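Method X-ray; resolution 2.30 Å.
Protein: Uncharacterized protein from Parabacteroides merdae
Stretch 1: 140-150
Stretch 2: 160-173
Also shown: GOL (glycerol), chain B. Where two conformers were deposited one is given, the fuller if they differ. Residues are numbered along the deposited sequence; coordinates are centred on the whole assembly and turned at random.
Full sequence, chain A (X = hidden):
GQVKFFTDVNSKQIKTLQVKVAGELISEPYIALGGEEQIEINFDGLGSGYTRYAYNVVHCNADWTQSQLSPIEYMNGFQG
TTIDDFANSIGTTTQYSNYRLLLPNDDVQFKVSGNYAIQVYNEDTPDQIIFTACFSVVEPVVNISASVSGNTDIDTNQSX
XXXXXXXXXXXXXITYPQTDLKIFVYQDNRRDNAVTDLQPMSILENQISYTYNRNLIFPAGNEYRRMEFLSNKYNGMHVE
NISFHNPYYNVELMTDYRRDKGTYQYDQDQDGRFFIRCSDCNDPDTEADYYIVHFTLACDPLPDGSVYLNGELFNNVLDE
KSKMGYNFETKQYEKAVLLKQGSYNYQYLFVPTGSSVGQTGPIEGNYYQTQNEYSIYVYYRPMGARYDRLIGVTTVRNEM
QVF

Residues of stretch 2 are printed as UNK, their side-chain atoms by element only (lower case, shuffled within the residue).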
ATOM      1  N   PRO A 140     -14.487  12.070  10.946  1.00 30.45           N
ATOM      2  CA  PRO A 140     -13.775  10.916  11.467  1.00 30.35           C
ATOM      3  C   PRO A 140     -13.532  10.974  12.970  1.00 33.41           C
ATOM      4  O   PRO A 140     -12.445  11.266  13.422  1.00 37.97           O
ATOM      5  CB  PRO A 140     -12.450  10.962  10.695  1.00 30.61           C
ATOM      6  CG  PRO A 140     -12.237  12.428  10.466  1.00 32.59           C
ATOM      7  CD  PRO A 140     -13.612  12.969  10.165  1.00 30.82           C
ATOM      8  N   VAL A 141     -14.530  10.586  13.730  1.00 33.44           N
ATOM      9  CA  VAL A 141     -14.450  10.607  15.178  1.00 27.82           C
ATOM     10  C   VAL A 141     -14.135   9.247  15.814  1.00 34.34           C
ATOM     11  O   VAL A 141     -13.982   9.161  17.019  1.00 25.62           O
ATOM     12  CB  VAL A 141     -15.740  11.205  15.779  1.00 28.92           C
ATOM     13  CG1 VAL A 141     -15.841  12.676  15.396  1.00 26.42           C
ATOM     14  CG2 VAL A 141     -16.983  10.413  15.344  1.00 31.75           C
ATOM     15  N   VAL A 142     -14.065   8.188  15.010  1.00 28.45           N
ATOM     16  CA  VAL A 142     -13.575   6.934  15.497  1.00 30.35           C
ATOM     17  C   VAL A 142     -12.470   6.436  14.542  1.00 36.55           C
ATOM     18  O   VAL A 142     -12.398   6.843  13.386  1.00 31.38           O
ATOM     19  CB  VAL A 142     -14.703   5.894  15.620  1.00 32.51           C
ATOM     20  CG1 VAL A 142     -15.837   6.417  16.479  1.00 33.43           C
ATOM     21  CG2 VAL A 142     -15.221   5.487  14.247  1.00 36.59           C
ATOM     22  N   ASN A 143     -11.619   5.560  15.048  1.00 30.70           N
ATOM     23  CA  ASN A 143     -10.484   4.997  14.323  0.50 35.19           C
ATOM     24  C   ASN A 143     -10.840   3.528  14.088  1.00 37.97           C
ATOM     25  O   ASN A 143     -11.475   2.899  14.946  1.00 31.02           O
ATOM     26  CB  ASN A 143      -9.184   5.245  15.158  0.50 32.26           C
ATOM     27  CG  ASN A 143      -8.101   4.201  14.954  0.50 36.36           C
ATOM     28  OD1 ASN A 143      -8.113   3.164  15.612  0.50 43.06           O
ATOM     29  ND2 ASN A 143      -7.126   4.489  14.090  0.50 39.85           N
ATOM     30  N   ILE A 144     -10.479   2.979  12.935  1.00 37.37           N
ATOM     31  CA  ILE A 144     -10.779   1.596  12.631  1.00 27.61           C
ATOM     32  C   ILE A 144      -9.485   0.848  12.412  1.00 27.99           C
ATOM     33  O   ILE A 144      -8.715   1.207  11.517  1.00 32.17           O
ATOM     34  CB  ILE A 144     -11.646   1.493  11.367  1.00 29.01           C
ATOM     35  CG1 ILE A 144     -12.967   2.262  11.520  1.00 29.52           C
ATOM     36  CG2 ILE A 144     -11.933   0.034  11.050  1.00 30.88           C
ATOM     37  CD1 ILE A 144     -13.781   2.355  10.223  1.00 31.75           C
ATOM     38  N   SER A 145      -9.216  -0.161  13.238  1.00 31.98           N
ATOM     39  CA  SER A 145      -8.073  -1.064  13.049  0.50 35.26           C
ATOM     40  C   SER A 145      -8.560  -2.317  12.354  1.00 32.77           C
ATOM     41  O   SER A 145      -9.473  -2.942  12.850  1.00 36.70           O
ATOM     42  CB  SER A 145      -7.444  -1.447  14.391  0.50 32.77           C
ATOM     43  OG  SER A 145      -6.912  -0.314  15.039  0.50 37.97           O
ATOM     44  N   ALA A 146      -7.937  -2.676  11.229  1.00 31.12           N
ATOM     45  CA  ALA A 146      -8.441  -3.752  10.376  1.00 29.64           C
ATOM     46  C   ALA A 146      -7.339  -4.663   9.842  1.00 30.24           C
ATOM     47  O   ALA A 146      -6.179  -4.306   9.845  1.00 33.54           O
ATOM     48  CB  ALA A 146      -9.252  -3.173   9.226  1.00 27.25           C
ATOM     49  N   SER A 147      -7.718  -5.880   9.455  1.00 30.32           N
ATOM     50  CA  SER A 147      -6.813  -6.762   8.739  1.00 36.21           C
ATOM     51  C   SER A 147      -7.588  -7.608   7.723  1.00 27.72           C
ATOM     52  O   SER A 147      -8.783  -7.775   7.862  1.00 27.04           O
ATOM     53  CB  SER A 147      -6.032  -7.666   9.704  1.00 35.53           C
ATOM     54  OG  SER A 147      -6.875  -8.619  10.330  1.00 32.64           O
ATOM     55  N   VAL A 148      -6.884  -8.115   6.708  1.00 27.13           N
ATOM     56  CA  VAL A 148      -7.421  -9.058   5.744  1.00 28.35           C
ATOM     57  C   VAL A 148      -6.497 -10.251   5.748  1.00 28.04           C
ATOM     58  O   VAL A 148      -5.279 -10.075   5.619  1.00 23.79           O
ATOM     59  CB  VAL A 148      -7.428  -8.487   4.314  1.00 32.99           C
ATOM     60  CG1 VAL A 148      -8.280  -9.353   3.407  1.00 40.61           C
ATOM     61  CG2 VAL A 148      -8.025  -7.120   4.310  1.00 33.37           C
ATOM     62  N   SER A 149      -7.057 -11.453   5.888  1.00 22.64           N
ATOM     63  CA  SER A 149      -6.259 -12.645   5.837  1.00 23.75           C
ATOM     64  C   SER A 149      -6.883 -13.718   4.962  1.00 27.39           C
ATOM     65  O   SER A 149      -8.079 -13.903   4.973  1.00 27.25           O
ATOM     66  CB  SER A 149      -6.067 -13.198   7.246  1.00 27.03           C
ATOM     67  OG  SER A 149      -5.439 -14.476   7.186  1.00 33.36           O
ATOM     68  N   GLY A 150      -6.040 -14.445   4.233  1.00 30.43           N
ATOM     69  CA  GLY A 150      -6.471 -15.631   3.489  1.00 34.75           C
ATOM     70  C   GLY A 150      -6.634 -16.829   4.406  1.00 32.59           C
ATOM     71  O   GLY A 150      -7.125 -17.872   4.008  1.00 37.63           O
ATOM     72  N   UNK A 160     -10.466 -17.926  -0.103  1.00 34.32           N
ATOM     73  CA  UNK A 160     -11.179 -16.807   0.510  1.00 31.41           C
ATOM     74  C   UNK A 160     -10.258 -15.838   1.212  1.00 31.84           C
ATOM     75  O   UNK A 160      -9.080 -16.128   1.451  1.00 30.37           O
ATOM     76  c   UNK A 160     -12.198 -17.314   1.522  1.00 34.81           C
ATOM     77  n   UNK A 160     -13.192 -19.465   0.683  1.00 34.58           N
ATOM     78  n   UNK A 160     -15.165 -18.883   0.071  1.00 33.61           N
ATOM     79  c   UNK A 160     -14.539 -17.754   0.522  1.00 31.66           C
ATOM     80  c   UNK A 160     -14.324 -19.901   0.159  1.00 39.23           C
ATOM     81  c   UNK A 160     -13.298 -18.114   0.920  1.00 31.70           C
ATOM     82  N   UNK A 161     -10.830 -14.677   1.508  1.00 26.37           N
ATOM     83  CA  UNK A 161     -10.218 -13.657   2.315  1.00 25.23           C
ATOM     84  C   UNK A 161     -11.205 -13.264   3.400  1.00 25.38           C
ATOM     85  O   UNK A 161     -12.395 -13.162   3.151  1.00 32.04           O
ATOM     86  c   UNK A 161      -8.074 -11.701  -0.242  1.00 23.28           C
ATOM     87  o   UNK A 161      -8.664 -10.625  -0.461  1.00 29.30           O
ATOM     88  c   UNK A 161      -8.437 -12.628   0.889  1.00 25.40           C
ATOM     89  n   UNK A 161      -7.075 -12.111  -0.966  1.00 26.43           N
ATOM     90  c   UNK A 161      -9.826 -12.448   1.455  1.00 24.70           C
ATOM     91  N   UNK A 162     -10.721 -13.010   4.605  1.00 27.40           N
ATOM     92  CA  UNK A 162     -11.591 -12.569   5.672  1.00 26.43           C
ATOM     93  C   UNK A 162     -11.111 -11.246   6.232  1.00 26.60           C
ATOM     94  O   UNK A 162      -9.936 -11.075   6.540  1.00 27.20           O
ATOM     95  n   UNK A 162     -13.817 -14.278   9.700  1.00 39.44           N
ATOM     96  o   UNK A 162     -12.361 -15.590   8.626  1.00 33.99           O
ATOM     97  c   UNK A 162     -12.351 -13.240   8.041  1.00 33.48           C
ATOM     98  c   UNK A 162     -11.616 -13.627   6.763  1.00 29.72           C
ATOM     99  c   UNK A 162     -12.834 -14.477   8.834  1.00 34.22           C
ATOM    100  N   UNK A 163     -12.053 -10.327   6.378  1.00 24.66           N
ATOM    101  CA  UNK A 163     -11.823  -9.018   6.990  1.00 25.51           C
ATOM    102  C   UNK A 163     -12.187  -9.025   8.463  1.00 25.77           C
ATOM    103  O   UNK A 163     -13.220  -9.556   8.866  1.00 26.97           O
ATOM    104  c   UNK A 163     -12.496  -7.928   4.846  1.00 24.10           C
ATOM    105  c   UNK A 163     -12.506  -6.616   6.980  1.00 28.46           C
ATOM    106  c   UNK A 163     -12.737  -7.973   6.351  1.00 25.07           C
ATOM    107  N   UNK A 164     -11.340  -8.391   9.251  1.00 30.37           N
ATOM    108  CA  UNK A 164     -11.461  -8.385  10.704  1.00 36.80           C
ATOM    109  C   UNK A 164     -11.259  -6.927  11.042  1.00 29.45           C
ATOM    110  O   UNK A 164     -10.359  -6.289  10.482  1.00 28.85           O
ATOM    111  c   UNK A 164     -10.354  -9.237  11.360  1.00 37.85           C
ATOM    112  o   UNK A 164     -10.326 -10.611  10.943  1.00 60.79           O
ATOM    113  N   UNK A 165     -12.100  -6.370  11.908  1.00 27.36           N
ATOM    114  CA  UNK A 165     -11.864  -4.991  12.342  1.00 27.49           C
ATOM    115  C   UNK A 165     -12.412  -4.640  13.706  1.00 24.53           C
ATOM    116  O   UNK A 165     -13.307  -5.301  14.194  1.00 27.38           O
ATOM    117  c   UNK A 165     -12.328  -3.972  11.286  1.00 26.58           C
ATOM    118  c   UNK A 165     -16.579  -3.497  10.961  1.00 31.87           C
ATOM    119  c   UNK A 165     -15.945  -4.482  10.239  1.00 31.07           C
ATOM    120  c   UNK A 165     -13.822  -3.816  11.179  1.00 25.69           C
ATOM    121  c   UNK A 165     -15.852  -2.677  11.795  1.00 29.45           C
ATOM    122  c   UNK A 165     -14.566  -4.647  10.353  1.00 27.93           C
ATOM    123  c   UNK A 165     -14.474  -2.822  11.873  1.00 27.26           C
ATOM    124  N   UNK A 166     -11.872  -3.565  14.282  1.00 24.51           N
ATOM    125  CA  UNK A 166     -12.315  -3.029  15.582  1.00 28.36           C
ATOM    126  C   UNK A 166     -12.517  -1.569  15.411  1.00 30.63           C
ATOM    127  O   UNK A 166     -11.734  -0.915  14.743  1.00 28.64           O
ATOM    128  c   UNK A 166     -11.271  -3.231  16.680  1.00 33.54           C
ATOM    129  o   UNK A 166     -11.510  -5.457  17.494  1.00 38.54           O
ATOM    130  n   UNK A 166      -9.792  -5.062  16.106  1.00 80.45           N
ATOM    131  c   UNK A 166     -10.860  -4.683  16.810  1.00 37.48           C
ATOM    132  N   UNK A 167     -13.567  -1.062  16.033  1.00 22.06           N
ATOM    133  CA  UNK A 167     -13.818   0.335  16.051  1.00 25.13           C
ATOM    134  C   UNK A 167     -13.321   0.819  17.384  1.00 27.79           C
ATOM    135  O   UNK A 167     -13.807   0.381  18.405  1.00 30.35           O
ATOM    136  c   UNK A 167     -15.320   0.628  15.935  1.00 28.41           C
ATOM    137  c   UNK A 167     -15.840   0.074  14.612  1.00 30.48           C
ATOM    138  c   UNK A 167     -17.338   0.184  14.470  1.00 32.80           C
ATOM    139  c   UNK A 167     -15.562   2.121  16.054  1.00 28.23           C
ATOM    140  N   UNK A 168     -12.331   1.701  17.342  1.00 32.12           N
ATOM    141  CA  UNK A 168     -11.761   2.340  18.505  1.00 31.09           C
ATOM    142  C   UNK A 168     -12.395   3.709  18.757  1.00 25.96           C
ATOM    143  O   UNK A 168     -12.151   4.633  18.022  1.00 28.05           O
ATOM    144  o   UNK A 168      -9.900   0.093  18.624  1.00 47.81           O
ATOM    145  c   UNK A 168      -9.599   1.099  17.987  1.00 38.40           C
ATOM    146  c   UNK A 168     -10.252   2.455  18.286  1.00 37.92           C
ATOM    147  n   UNK A 168      -8.705   1.086  17.021  1.00 40.54           N
ATOM    148  N   UNK A 169     -13.212   3.805  19.816  1.00 24.17           N
ATOM    149  CA  UNK A 169     -14.062   4.944  20.079  1.00 25.34           C
ATOM    150  C   UNK A 169     -13.938   5.547  21.475  1.00 25.99           C
ATOM    151  O   UNK A 169     -14.924   6.054  22.000  1.00 32.27           O
ATOM    152  c   UNK A 169     -15.552   4.598  19.810  1.00 24.11           C
ATOM    153  n   UNK A 169     -17.372   3.747  21.108  1.00 26.46           N
ATOM    154  o   UNK A 169     -15.425   2.733  21.319  1.00 30.55           O
ATOM    155  c   UNK A 169     -16.122   3.596  20.804  1.00 23.21           C
ATOM    156  N   UNK A 170     -12.724   5.582  22.021  1.00 28.99           N
ATOM    157  CA  UNK A 170     -12.474   6.213  23.317  1.00 29.07           C
ATOM    158  C   UNK A 170     -12.960   7.675  23.334  1.00 29.73           C
ATOM    159  O   UNK A 170     -13.521   8.127  24.321  1.00 30.23           O
ATOM    160  n   UNK A 170      -8.240   8.662  24.332  1.00 68.93           N
ATOM    161  c   UNK A 170     -10.976   6.154  23.678  1.00 32.18           C
ATOM    162  c   UNK A 170      -9.249   6.594  25.555  1.00 50.18           C
ATOM    163  c   UNK A 170      -8.172   7.200  24.653  1.00 68.27           C
ATOM    164  c   UNK A 170     -10.672   6.816  25.025  1.00 36.71           C
ATOM    165  N   UNK A 171     -12.735   8.389  22.234  1.00 25.16           N
ATOM    166  CA  UNK A 171     -13.120   9.770  22.120  1.00 31.05           C
ATOM    167  C   UNK A 171     -14.469   9.985  21.455  1.00 30.45           C
ATOM    168  O   UNK A 171     -14.847  11.111  21.224  1.00 33.39           O
ATOM    169  c   UNK A 171     -10.722  10.593  22.201  1.00 45.03           C
ATOM    170  c   UNK A 171     -12.022  10.553  21.400  1.00 33.70           C
ATOM    171  n   UNK A 171      -9.597  10.827  21.528  1.00 69.50           N
ATOM    172  o   UNK A 171     -10.739  10.405  23.413  1.00 38.87           O
ATOM    173  N   UNK A 172     -15.219   8.915  21.189  1.00 28.66           N
ATOM    174  CA  UNK A 172     -16.592   9.075  20.704  1.00 30.41           C
ATOM    175  C   UNK A 172     -17.447   7.943  21.262  1.00 30.96           C
ATOM    176  O   UNK A 172     -17.846   7.048  20.538  1.00 25.82           O
ATOM    177  c   UNK A 172     -19.404  11.479  18.079  1.00 33.58           C
ATOM    178  c   UNK A 172     -20.372  10.586  17.636  1.00 32.79           C
ATOM    179  c   UNK A 172     -17.938   9.637  18.623  1.00 38.10           C
ATOM    180  c   UNK A 172     -16.638   9.129  19.172  1.00 32.81           C
ATOM    181  c   UNK A 172     -18.197  11.004  18.573  1.00 35.75           C
ATOM    182  c   UNK A 172     -20.129   9.223  17.685  1.00 31.84           C
ATOM    183  c   UNK A 172     -18.926   8.745  18.182  1.00 35.50           C
ATOM    184  N   UNK A 173     -17.695   7.969  22.580  1.00 31.37           N
ATOM    185  CA  UNK A 173     -18.363   6.834  23.191  1.00 33.33           C
ATOM    186  C   UNK A 173     -19.727   6.638  22.567  1.00 36.55           C
ATOM    187  O   UNK A 173     -20.364   7.616  22.171  1.00 25.79           O
ATOM    188  c   UNK A 173     -17.289   8.964  23.590  1.00 34.34           C
ATOM    189  c   UNK A 173     -17.297   8.177  24.863  1.00 31.01           C
ATOM    190  c   UNK A 173     -18.454   7.236  24.660  1.00 32.24           C
TER
HETATM  191  C1  GOL B 501     -11.354   8.181  18.370  1.00 74.82           C
HETATM  192  O1  GOL B 501     -12.554   7.776  19.119  1.00 38.18           O
HETATM  193  C2  GOL B 501     -10.064   8.028  19.194  1.00 78.19           C
HETATM  194  O2  GOL B 501     -10.124   6.749  19.787  1.00 51.09           O
HETATM  195  C3  GOL B 501      -8.729   8.106  18.436  1.00 89.87           C
HETATM  196  O3  GOL B 501      -7.652   8.429  19.350  1.00 79.22           O
HETATM  197  O   HOH W   1      -8.618 -18.979   2.010  1.00 30.72           O

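Position 160 carries one carbon and then a five-membered ring of three carbons and two nitrogens, its end leading away from stretch 1: His160. Its backbone O lies 3.3 Å from Gly150 CA, and water 1 joins its N (3.0 Å) to Gly150 O (2.7 Å).

Position 161 has three carbons, the third bearing one oxygen and one nitrogen, with its CB 4.0 Å from Val148 CG1; this is Gln161. Position 162 repeats that composition, but its end leads away, and its backbone N reaches Ser149 O at 2.8 Å: Gln162. Both amides are satisfied elsewhere in the structure.

Position 163 is one carbon forking into two, on the same sheet face as its partner Val148: Val163. Position 164 has one carbon and one oxygen, the CB 3.7 Å from Ser147 OG: Ser164.

Position 165 shows one carbon and a six-carbon ring. Its CB sits 3.8 Å from Ala146 CB, at a pair whose CA atoms are 4.1 Å apart, and the ring passes Ile144 CG2: Phe165, whose CD2 is 3.9 Å from that methyl.

Position 166 has two carbons, the second carrying oxygen and nitrogen, and its backbone trades two hydrogen bonds with Ser145: Asn166. Position 167 has four carbons forked at the first, one arm two carbons long, paired with Ile144 across the strands, on the same face, its side chain touching Val142: Ile167, its CG2 3.8 Å from Val142 CG2.

Position 168 again has two carbons with oxygen and nitrogen, the nitrogen pointing at Asn143. It is Asn168, and its ND2 donates to Asn143 OD1 at 2.6 Å, nearly straight at 174°.

Position 169, of the same composition, turns its end away: Asn169, with CB 3.8 Å from Val142 CG1. Position 170, four carbons in a row ending in nitrogen, makes no contact: Lys170. Position 171, two carbons with oxygen and nitrogen, is Asn171; its N donates to glycerol O1 (3.2 Å), which in turn donates to Val141 O (2.9 Å). Position 172, one carbon and a six-carbon ring, takes Val141 CG2 over one face, 3.5 Å from the ring centroid: Phe172, closing a type I turn from Asn169. Position 173, three carbons closing onto the backbone N, is Pro173, out of reach.

The rule is an antiparallel ladder with alternating faces. Paired backbone hydrogen bonds at Asn143, Ser145, Ser147 and Ser149 fix the register; polar side chains share the face of those pairs, while Ile144, Ala146 and Val148 join Phe165, Val163 and Ile167 on the apolar one.

Stretch 2 160-173: HQQVSFNINNKNFP
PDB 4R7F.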